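Local coordinates for protein enoyl-CoA hydratase subunit II (Geobacillus kaustophilus, PDB 2EJ5) that probably hydrates enoyl-CoA thioesters as a crotonase-family enzyme, perhaps in phenylacetic acid catabolism, at residues T4-V9 with T17-D22. Sequence-based numbering, arbitrary orientation.
Sequences TIRYEV and TLNRPD
The open end of the N-terminal beta hairpin, where strand 5-10 pairs antiparallel with strand 13-18, brings Arg6 against Thr17 as a hydrogen-bonded pair. Arg6 N reaches Thr17 O at 2.8 Å, and Thr17 N returns to Arg6 O at 2.7 Å, both bonds nearly straight at 164°. Thr17 O also receives a CA-H...O contact from Ile5, whose CA lies 3.1 Å away. Beyond the non-hydrogen-bonded pair Ile5-Leu18 the pairing stops, and Asn19 N makes a last, weak bond to Thr4 O (2.7 Å), bent to 129°.

On the Arg6-Thr17 face the two side chains run alongside each other, pointing the same way. Arg6 CG is anti to the backbone N (chi1 -162°) and the chain bends at chi3; Thr17 CG2 lies over one guanidinium face, toward its rim, 4.0 Å from NH2. One water joins Thr17 OG1 to Arg6 O and a second joins it to Arg6 NH2, weakly on the arginine side in each case. On the other face Ile5 CG2 meets Leu18 CD2 at 4.3 Å, and Leu18 continues onto Met31 of helix 29-44.

Beyond the strands, Thr4 CG2 packs against Arg20 CD, while Thr4 OG1 hydrogen-bonds Glu34, and Arg20 NH1 forms a salt bridge with Asp65 and a hydrogen bond to Ala26 O. This is the N-terminal hairpin of the crotonase fold, with strand 5-10 outermost in the chain's main sheet and 13-18 joining it to the parallel strands.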
loop_
_atom_site.group_PDB
_atom_site.type_symbol
_atom_site.label_atom_id
_atom_site.label_comp_id
_atom_site.label_asym_id
_atom_site.label_seq_id
_atom_site.Cartn_x
_atom_site.Cartn_y
_atom_site.Cartn_z
ATOM N N THR A 4 35.456 0.366 -8.635
ATOM C CA THR A 4 34.265 -0.062 -9.376
ATOM C C THR A 4 33.177 1.018 -9.370
ATOM O O THR A 4 32.202 0.908 -10.095
ATOM C CB THR A 4 33.661 -1.355 -8.812
ATOM O OG1 THR A 4 33.199 -1.105 -7.478
ATOM C CG2 THR A 4 34.705 -2.491 -8.812
ATOM N N ILE A 5 33.355 2.023 -8.526
ATOM C CA ILE A 5 32.473 3.184 -8.501
ATOM C C ILE A 5 33.305 4.458 -8.478
ATOM O O ILE A 5 34.535 4.432 -8.225
ATOM C CB ILE A 5 31.534 3.176 -7.256
ATOM C CG1 ILE A 5 32.310 3.563 -5.997
ATOM C CG2 ILE A 5 30.804 1.798 -7.115
ATOM C CD1 ILE A 5 31.445 3.914 -4.827
ATOM N N ARG A 6 32.610 5.561 -8.722
ATOM C CA ARG A 6 33.141 6.910 -8.628
ATOM C C ARG A 6 32.305 7.605 -7.562
ATOM O O ARG A 6 31.064 7.494 -7.543
ATOM C CB ARG A 6 33.046 7.607 -10.000
ATOM C CG ARG A 6 33.925 8.840 -10.197
ATOM C CD ARG A 6 34.090 9.132 -11.724
ATOM N NE ARG A 6 32.845 9.581 -12.346
ATOM C CZ ARG A 6 32.413 9.213 -13.554
ATOM N NH1 ARG A 6 33.105 8.351 -14.297
ATOM N NH2 ARG A 6 31.254 9.690 -14.003
ATOM N N TYR A 7 33.000 8.267 -6.639
ATOM C CA TYR A 7 32.372 9.021 -5.589
ATOM C C TYR A 7 32.954 10.414 -5.647
ATOM O O TYR A 7 34.160 10.590 -5.495
ATOM C CB TYR A 7 32.631 8.369 -4.227
ATOM C CG TYR A 7 32.003 9.088 -3.060
ATOM C CD1 TYR A 7 30.634 8.934 -2.754
ATOM C CD2 TYR A 7 32.762 9.918 -2.252
ATOM C CE1 TYR A 7 30.064 9.603 -1.675
ATOM C CE2 TYR A 7 32.196 10.598 -1.196
ATOM C CZ TYR A 7 30.846 10.430 -0.898
ATOM O OH TYR A 7 30.317 11.095 0.190
ATOM N N GLU A 8 32.093 11.394 -5.894
ATOM C CA GLU A 8 32.516 12.774 -6.077
ATOM C C GLU A 8 31.458 13.676 -5.450
ATOM O O GLU A 8 30.281 13.573 -5.784
ATOM C CB GLU A 8 32.632 13.046 -7.578
ATOM C CG GLU A 8 33.443 14.273 -7.957
ATOM C CD GLU A 8 33.589 14.428 -9.468
ATOM O OE1 GLU A 8 33.619 13.402 -10.213
ATOM O OE2 GLU A 8 33.673 15.597 -9.916
ATOM N N VAL A 9 31.859 14.509 -4.501
ATOM C CA VAL A 9 30.980 15.537 -3.983
ATOM C C VAL A 9 31.109 16.795 -4.883
ATOM O O VAL A 9 32.214 17.310 -5.105
ATOM C CB VAL A 9 31.254 15.850 -2.480
ATOM C CG1 VAL A 9 30.330 16.950 -1.938
ATOM C CG2 VAL A 9 31.105 14.589 -1.619
ATOM N N THR A 17 28.602 7.112 -8.648
ATOM C CA THR A 17 28.406 6.557 -9.965
ATOM C C THR A 17 28.907 5.100 -9.976
ATOM O O THR A 17 30.086 4.828 -9.691
ATOM C CB THR A 17 29.113 7.411 -11.026
ATOM O OG1 THR A 17 28.527 8.724 -11.041
ATOM C CG2 THR A 17 29.003 6.806 -12.377
ATOM N N LEU A 18 28.004 4.171 -10.288
ATOM C CA LEU A 18 28.368 2.768 -10.466
ATOM C C LEU A 18 29.180 2.636 -11.750
ATOM O O LEU A 18 28.729 3.082 -12.802
ATOM C CB LEU A 18 27.113 1.901 -10.587
ATOM C CG LEU A 18 26.043 2.098 -9.496
ATOM C CD1 LEU A 18 24.891 1.104 -9.723
ATOM C CD2 LEU A 18 26.640 1.971 -8.072
ATOM N N ASN A 19 30.348 1.989 -11.679
ATOM C CA ASN A 19 31.373 2.188 -12.722
ATOM C C ASN A 19 32.054 0.899 -13.255
ATOM O O ASN A 19 33.257 0.715 -13.118
ATOM C CB ASN A 19 32.393 3.208 -12.195
ATOM C CG ASN A 19 33.165 3.925 -13.296
ATOM O OD1 ASN A 19 32.777 3.904 -14.458
ATOM N ND2 ASN A 19 34.258 4.601 -12.909
ATOM N N ARG A 20 31.260 0.009 -13.855
ATOM C CA ARG A 20 31.757 -1.150 -14.598
ATOM C C ARG A 20 30.981 -1.124 -15.893
ATOM O O ARG A 20 30.236 -2.043 -16.204
ATOM C CB ARG A 20 31.559 -2.469 -13.825
ATOM C CG ARG A 20 32.443 -2.562 -12.569
ATOM C CD ARG A 20 32.306 -3.890 -11.816
ATOM N NE ARG A 20 32.894 -5.035 -12.521
ATOM C CZ ARG A 20 32.196 -6.038 -13.042
ATOM N NH1 ARG A 20 30.868 -6.052 -12.937
ATOM N NH2 ARG A 20 32.817 -7.037 -13.684
ATOM N N PRO A 21 31.150 -0.044 -16.661
ATOM C CA PRO A 21 30.320 0.148 -17.836
ATOM C C PRO A 21 30.368 -1.013 -18.827
ATOM O O PRO A 21 29.357 -1.307 -19.444
ATOM C CB PRO A 21 30.837 1.476 -18.443
ATOM C CG PRO A 21 32.200 1.659 -17.868
ATOM C CD PRO A 21 32.123 1.051 -16.487
ATOM N N ASP A 22 31.510 -1.687 -18.991
ATOM C CA ASP A 22 31.551 -2.815 -19.948
ATOM C C ASP A 22 30.647 -3.994 -19.539
ATOM O O ASP A 22 30.203 -4.788 -20.385
ATOM C CB ASP A 22 32.980 -3.317 -20.182
ATOM C CG ASP A 22 33.983 -2.188 -20.408
ATOM O OD1 ASP A 22 33.573 -1.077 -20.811
ATOM O OD2 ASP A 22 35.192 -2.429 -20.174
HETATM O O HOH W 1 30.384 10.093 -9.481
HETATM O O HOH W 2 28.187 10.132 -13.297
#